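Local coordinates for terminase small subunit (Thermus phage G20c, PDB 6EJQ), which probably binds the viral packaging initiation site and regulates the ATPase of the large terminase subunit, and assembles as a nine-subunit ring, at the interface of chains A and B. Sequence-based numbering; all coordinates share one arbitrary frame. Chains: chain A/B, Terminase small subunit.

Contact 1: the interface of chains A and B. Residues chain A 74, 77, 126, 129-130, 133; chain B 65, 69, 72.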
# COMPACT_ATOMS: atom_id res chain seq x y z
N ARG A 74 -13.97 18.33 13.31
CA ARG A 74 -14.52 18.12 14.68
C ARG A 74 -15.94 17.54 14.65
O ARG A 74 -16.29 16.75 15.51
CB ARG A 74 -14.53 19.41 15.50
CG ARG A 74 -13.15 19.88 15.94
CD ARG A 74 -13.27 21.04 16.92
NE ARG A 74 -11.99 21.65 17.29
CZ ARG A 74 -11.15 21.19 18.22
NH1 ARG A 74 -10.03 21.86 18.47
NH2 ARG A 74 -11.40 20.07 18.92
N GLN A 77 -15.47 13.94 13.63
CA GLN A 77 -14.85 13.29 14.78
C GLN A 77 -15.86 12.95 15.89
O GLN A 77 -15.78 11.89 16.50
CB GLN A 77 -13.73 14.18 15.34
CG GLN A 77 -12.85 13.51 16.38
CD GLN A 77 -11.67 14.37 16.76
OE1 GLN A 77 -11.81 15.56 17.07
NE2 GLN A 77 -10.48 13.77 16.74
N ASP A 126 -7.11 14.34 15.25
CA ASP A 126 -6.37 15.20 16.17
C ASP A 126 -5.00 15.55 15.58
O ASP A 126 -4.60 16.72 15.61
CB ASP A 126 -6.13 14.53 17.53
CG ASP A 126 -7.41 14.29 18.34
OD1 ASP A 126 -8.39 15.05 18.23
OD2 ASP A 126 -7.40 13.33 19.13
N ARG A 129 -5.27 18.01 12.85
CA ARG A 129 -5.55 19.32 13.42
C ARG A 129 -4.26 20.00 13.87
O ARG A 129 -4.01 21.15 13.53
CB ARG A 129 -6.54 19.22 14.59
CG ARG A 129 -6.82 20.53 15.30
CD ARG A 129 -8.19 20.55 15.98
NE ARG A 129 -8.19 19.56 17.04
CZ ARG A 129 -8.91 18.44 17.09
NH1 ARG A 129 -9.79 18.09 16.14
NH2 ARG A 129 -8.73 17.64 18.13
N ILE A 130 -3.47 19.28 14.64
CA ILE A 130 -2.19 19.77 15.14
C ILE A 130 -1.24 20.16 13.98
O ILE A 130 -0.63 21.23 14.00
CB ILE A 130 -1.56 18.71 16.08
CG1 ILE A 130 -2.37 18.66 17.39
CG2 ILE A 130 -0.09 18.99 16.36
CD1 ILE A 130 -2.31 17.34 18.13
N LEU A 133 -2.52 23.37 12.18
CA LEU A 133 -2.29 24.54 13.01
C LEU A 133 -0.83 24.94 12.95
O LEU A 133 -0.53 26.12 12.78
CB LEU A 133 -2.73 24.31 14.47
CG LEU A 133 -4.25 24.19 14.75
CD1 LEU A 133 -4.47 23.80 16.21
CD2 LEU A 133 -5.02 25.46 14.43
N GLU B 65 -3.78 21.10 22.43
CA GLU B 65 -4.32 20.09 21.50
C GLU B 65 -3.50 18.81 21.52
O GLU B 65 -4.07 17.72 21.48
CB GLU B 65 -4.38 20.60 20.06
CG GLU B 65 -5.40 21.71 19.86
CD GLU B 65 -6.83 21.23 19.87
OE1 GLU B 65 -7.08 20.00 19.82
OE2 GLU B 65 -7.72 22.11 19.92
N ALA B 69 -5.01 15.23 22.67
CA ALA B 69 -4.84 14.12 21.74
C ALA B 69 -4.18 12.91 22.40
O ALA B 69 -4.59 11.78 22.17
CB ALA B 69 -4.03 14.55 20.52
N ARG B 72 -6.76 11.41 24.87
CA ARG B 72 -7.73 10.65 24.09
C ARG B 72 -7.14 9.32 23.64
O ARG B 72 -7.79 8.26 23.73
CB ARG B 72 -8.22 11.44 22.88
CG ARG B 72 -9.54 10.92 22.32
CD ARG B 72 -9.72 11.23 20.84
NE ARG B 72 -9.66 12.66 20.54
CZ ARG B 72 -10.66 13.53 20.74
NH1 ARG B 72 -11.82 13.16 21.28
NH2 ARG B 72 -10.48 14.80 20.40
O HOH W 1 -5.66 11.34 19.67
O HOH W 2 -9.75 19.40 21.31

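Contact 2: the interface of chains A and B. Residues chain A 63, 133, 136-137; chain B 55-57, 62.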
# COMPACT_ATOMS: atom_id res chain seq x y z
N ARG A 63 -6.07 30.95 6.25
CA ARG A 63 -6.31 30.62 7.66
C ARG A 63 -7.80 30.40 7.95
O ARG A 63 -8.15 29.55 8.76
CB ARG A 63 -5.75 31.69 8.61
CG ARG A 63 -4.25 31.60 8.82
CD ARG A 63 -3.80 32.46 9.99
NE ARG A 63 -3.91 33.90 9.73
CZ ARG A 63 -3.02 34.63 9.04
NH1 ARG A 63 -1.93 34.09 8.51
NH2 ARG A 63 -3.24 35.94 8.89
N LEU A 133 -2.52 23.37 12.18
CA LEU A 133 -2.29 24.54 13.01
C LEU A 133 -0.83 24.94 12.95
O LEU A 133 -0.53 26.12 12.78
CB LEU A 133 -2.73 24.31 14.47
CG LEU A 133 -4.25 24.19 14.75
CD1 LEU A 133 -4.47 23.80 16.21
CD2 LEU A 133 -5.02 25.46 14.43
N SER A 136 0.21 26.61 9.62
CA SER A 136 -0.19 28.02 9.63
C SER A 136 0.84 28.94 10.29
O SER A 136 1.01 30.07 9.84
CB SER A 136 -1.55 28.23 10.32
OG SER A 136 -2.60 28.03 9.41
N LEU A 137 1.49 28.48 11.35
CA LEU A 137 2.55 29.26 11.99
C LEU A 137 3.88 29.15 11.23
O LEU A 137 4.59 30.14 11.09
CB LEU A 137 2.77 28.84 13.44
CG LEU A 137 1.60 29.05 14.39
CD1 LEU A 137 1.96 28.57 15.79
CD2 LEU A 137 1.17 30.51 14.41
N ALA B 55 -8.07 33.90 12.52
CA ALA B 55 -7.07 34.27 13.52
C ALA B 55 -5.84 33.39 13.43
O ALA B 55 -5.93 32.19 13.21
CB ALA B 55 -7.63 34.18 14.93
N LEU B 56 -4.69 34.02 13.60
CA LEU B 56 -3.43 33.31 13.73
C LEU B 56 -3.51 32.39 14.95
O LEU B 56 -3.92 32.83 16.02
CB LEU B 56 -2.29 34.31 13.90
CG LEU B 56 -0.89 33.89 13.48
CD1 LEU B 56 -0.83 33.53 11.99
CD2 LEU B 56 0.08 35.01 13.80
N PRO B 57 -3.13 31.10 14.79
CA PRO B 57 -3.09 30.21 15.96
C PRO B 57 -2.01 30.55 16.98
O PRO B 57 -1.14 31.39 16.74
CB PRO B 57 -2.84 28.81 15.37
CG PRO B 57 -2.48 29.00 13.95
CD PRO B 57 -2.86 30.38 13.53
N ILE B 62 -1.83 25.02 20.61
CA ILE B 62 -1.43 23.80 19.90
C ILE B 62 -0.88 22.75 20.87
O ILE B 62 -1.18 21.58 20.72
CB ILE B 62 -0.42 24.10 18.76
CG1 ILE B 62 -1.11 24.91 17.66
CG2 ILE B 62 0.15 22.81 18.16
CD1 ILE B 62 -0.16 25.58 16.70

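Contact 3: the interface of chains A and B. Residues chain A 81, 84, 88, 115, 119, 122-123; chain B 76, 79-80.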
# COMPACT_ATOMS: atom_id res chain seq x y z
N LEU A 81 -16.80 9.21 17.08
CA LEU A 81 -16.73 8.88 18.50
C LEU A 81 -17.99 8.14 19.00
O LEU A 81 -17.88 7.18 19.77
CB LEU A 81 -16.47 10.13 19.34
CG LEU A 81 -15.01 10.59 19.37
CD1 LEU A 81 -14.89 12.04 19.83
CD2 LEU A 81 -14.20 9.69 20.29
N TYR A 84 -17.90 4.70 17.44
CA TYR A 84 -16.92 3.88 18.16
C TYR A 84 -17.54 3.23 19.41
O TYR A 84 -17.28 2.06 19.68
CB TYR A 84 -15.70 4.72 18.53
CG TYR A 84 -14.68 4.02 19.41
CD1 TYR A 84 -13.69 3.20 18.87
CD2 TYR A 84 -14.70 4.20 20.79
CE1 TYR A 84 -12.74 2.59 19.69
CE2 TYR A 84 -13.77 3.59 21.61
CZ TYR A 84 -12.80 2.79 21.07
OH TYR A 84 -11.90 2.21 21.93
N LEU A 88 -18.05 -0.81 20.27
CA LEU A 88 -17.72 -1.48 21.53
C LEU A 88 -18.94 -2.18 22.13
O LEU A 88 -18.80 -3.26 22.70
CB LEU A 88 -17.12 -0.51 22.57
CG LEU A 88 -15.71 0.04 22.33
CD1 LEU A 88 -15.34 0.98 23.46
CD2 LEU A 88 -14.66 -1.07 22.20
N ILE A 115 -12.38 -2.03 15.32
CA ILE A 115 -12.41 -1.11 16.46
C ILE A 115 -11.12 -0.29 16.50
O ILE A 115 -11.16 0.94 16.66
CB ILE A 115 -12.66 -1.85 17.81
CG1 ILE A 115 -14.09 -2.39 17.85
CG2 ILE A 115 -12.39 -0.95 19.01
CD1 ILE A 115 -14.40 -3.40 18.94
N ALA A 119 -10.57 3.68 16.09
CA ALA A 119 -9.80 4.46 17.06
C ALA A 119 -8.73 5.26 16.32
O ALA A 119 -8.56 6.46 16.58
CB ALA A 119 -9.17 3.56 18.10
N ILE A 122 -10.03 8.32 14.41
CA ILE A 122 -10.35 9.40 15.34
C ILE A 122 -9.07 10.10 15.81
O ILE A 122 -9.01 11.34 15.86
CB ILE A 122 -11.17 8.88 16.53
CG1 ILE A 122 -12.56 8.42 16.05
CG2 ILE A 122 -11.32 9.95 17.61
CD1 ILE A 122 -13.21 7.40 16.96
N MET A 123 -8.05 9.32 16.17
CA MET A 123 -6.76 9.87 16.57
C MET A 123 -6.07 10.65 15.46
O MET A 123 -5.42 11.66 15.73
CB MET A 123 -5.84 8.77 17.10
CG MET A 123 -6.31 8.20 18.42
SD MET A 123 -5.19 7.00 19.14
CE MET A 123 -5.40 5.64 17.99
N PHE B 76 -8.46 5.23 24.24
CA PHE B 76 -8.49 4.17 23.24
C PHE B 76 -7.53 3.03 23.57
O PHE B 76 -7.88 1.86 23.41
CB PHE B 76 -8.15 4.71 21.84
CG PHE B 76 -9.18 5.66 21.27
CD1 PHE B 76 -10.54 5.40 21.36
CD2 PHE B 76 -8.78 6.78 20.56
CE1 PHE B 76 -11.47 6.26 20.80
CE2 PHE B 76 -9.70 7.64 19.99
CZ PHE B 76 -11.06 7.39 20.11
N ASP B 79 -9.04 0.71 26.05
CA ASP B 79 -10.05 -0.15 25.44
C ASP B 79 -9.39 -1.29 24.66
O ASP B 79 -9.80 -2.45 24.76
CB ASP B 79 -10.97 0.64 24.47
CG ASP B 79 -11.90 1.63 25.18
OD1 ASP B 79 -12.14 1.52 26.39
OD2 ASP B 79 -12.40 2.55 24.51
N LEU B 80 -8.36 -0.96 23.88
CA LEU B 80 -7.68 -1.94 23.06
C LEU B 80 -6.93 -2.99 23.88
O LEU B 80 -6.87 -4.15 23.49
CB LEU B 80 -6.71 -1.27 22.07
CG LEU B 80 -7.32 -0.34 21.02
CD1 LEU B 80 -6.21 0.13 20.10
CD2 LEU B 80 -8.43 -1.00 20.20

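Contact 1: the interface of chains A and B
B:Arg72 grips the carboxylate of A:Asp126 side-on, and this fork is the compact end of a salt-bridge network between neighbouring subunits. B:Arg72 NE gives a nearly straight bond (165° at H) to A:Asp126 OD2 at 2.8 Å, while its NH2 reaches A:Asp126 OD1 at 3.0 Å. Both oxygens use their syn lone pairs, and the two flat groups are nearly coplanar. A:Asp126 OD1 also accepts from two residues of its own chain: A:Gln77 NE2, which comes from above the carboxylate plane at 2.9 Å, and A:Arg129 NH2, on the anti side. These bonds fix the carboxylate and probably favour its charged form. Nearer the backbone, A:Asp126 CB packs on B:Ala69 CB at 3.7 Å.

A:Arg74 and A:Arg129 both grip B:Glu65. A:Arg74 comes tip to tip, NH1 to OE2 at 2.7 Å; A:Arg129 crosses at about a right angle and sends NE to OE1 at 3.0 Å from above the carboxylate plane. A bend at chi3 (65°) lays the A:Arg129 guanidinium with one face toward A:Arg74, whose NH2 lies over the centre of that face.

The looser parts are bridged by water: water 2 joins A:Arg74 NH2 to B:Glu65 OE1, and water 1 links A:Asp126 OD2 to the B:Ala69 carbonyl oxygen. A:Ile130 packs more loosely, CG1 to B:Glu65 CB at 3.9 Å, with CD1 beside the B:Glu65 carbonyl oxygen. Helices 59-95 and 112-138 of chain A together receive one flank of helix 59-95 of chain B.

Contact 2: the interface of chains A and B
A:Leu133 and B:Ile62 slide past each other in opposite directions in an apolar patch of the subunit interface. Starting at CB, A:Leu133 meets B:Ile62 CG1 at 3.6 Å, with the B:Ile62 CD1 methyl equally near. CG, anti to the carbonyl carbon (chi1 -70°), carries the two methyls to different partners: CD1 continues along the isoleucine to CG1 at 3.8 Å, whereas CD2 turns to the ring of B:Pro57 and touches its CB at 4.1 Å.

One turn on, A:Leu137 meets B:Ile62 tip to tip, CD1 to CD1 at 3.8 Å, and its other methyl, CD2, lies 3.4 Å from the carbonyl oxygen of B:Pro57. The proline ring is received by the backbone and side chains of helix 112-138: its CG sits 3.7 Å from the A:Leu133 carbonyl oxygen and 3.8 Å from A:Ser136 CB.

B:Leu56 lies between A:Leu137 and A:Arg63; its CD1 rests over one face of the A:Arg63 guanidinium, toward its rim, and also touches A:Arg63 CD at 3.7 Å. The arginine chain, bent at chi3 (-70°), presents carbon and a flat face to the leucine. No polar group bonds across this patch, which relies on shape and apolar burial. It probably fastens the loop ahead of helix 59-95 of chain B to chain A, and so helps to hold adjacent subunits of the ring together.

Contact 3: the interface of chains A and B
The rings of A:Tyr84 and B:Phe76 meet edge to face, their planes 71° apart and their centroids 4.8 Å from each other. The phenylalanine supplies the edge: its CE1 stands over the centre of the tyrosine ring, and its CD1 comes to 3.5 Å from A:Tyr84 CZ. A:Leu88 CG lies against the opposite tyrosine face, toward the rim, so the ring is packed between a residue of each chain.

B:Phe76 is surrounded by further chain A groups. A:Ala119 CB sits off-centre over one of its faces, 3.8 Å from CG. A:Ile122 crosses the ring at about a right angle, with CG2 3.6 Å from CZ. A:Met123 runs past in the opposite direction and brings CG to 3.6 Å from CD2, while A:Leu81 CD2 closes on the ring tip at CZ.

With CG anti to its backbone N (chi1 174°), A:Tyr84 points its phenol toward B:Asp79. A:Tyr84 OH donates to the anti lone pair of B:Asp79 OD2 at 2.6 Å; ring and carboxylate planes differ by 24°, with OD2 in the ring plane at its edge. This bond gives a polar end to a largely apolar contact, and A:Leu88 CD1 lies 3.5 Å from the same B:Asp79 OD2. B:Phe76 inserts between helices 59-95 and 112-138 of chain A, while B:Asp79, about one turn on along helix 59-95 of chain B, faces helix 59-95 of chain A.

Contact 1 lies between the other two, its C-alpha centre about 13 Å from that of contact 2 and about 15 Å from that of contact 3; the centres of contacts 2 and 3 are about 28 Å apart. A:Leu133 belongs to both contact 1 and contact 2. All three draw on helices 59-95 and 112-138 of chain A and on helix 59-95 of chain B, which contact 2 extends into the preceding loop. Charged pairing is thus flanked by mainly apolar packing along one helical seam. Repeated between successive copies, this seam would close the nine-subunit ring and may help to fix the register of neighbouring subunits.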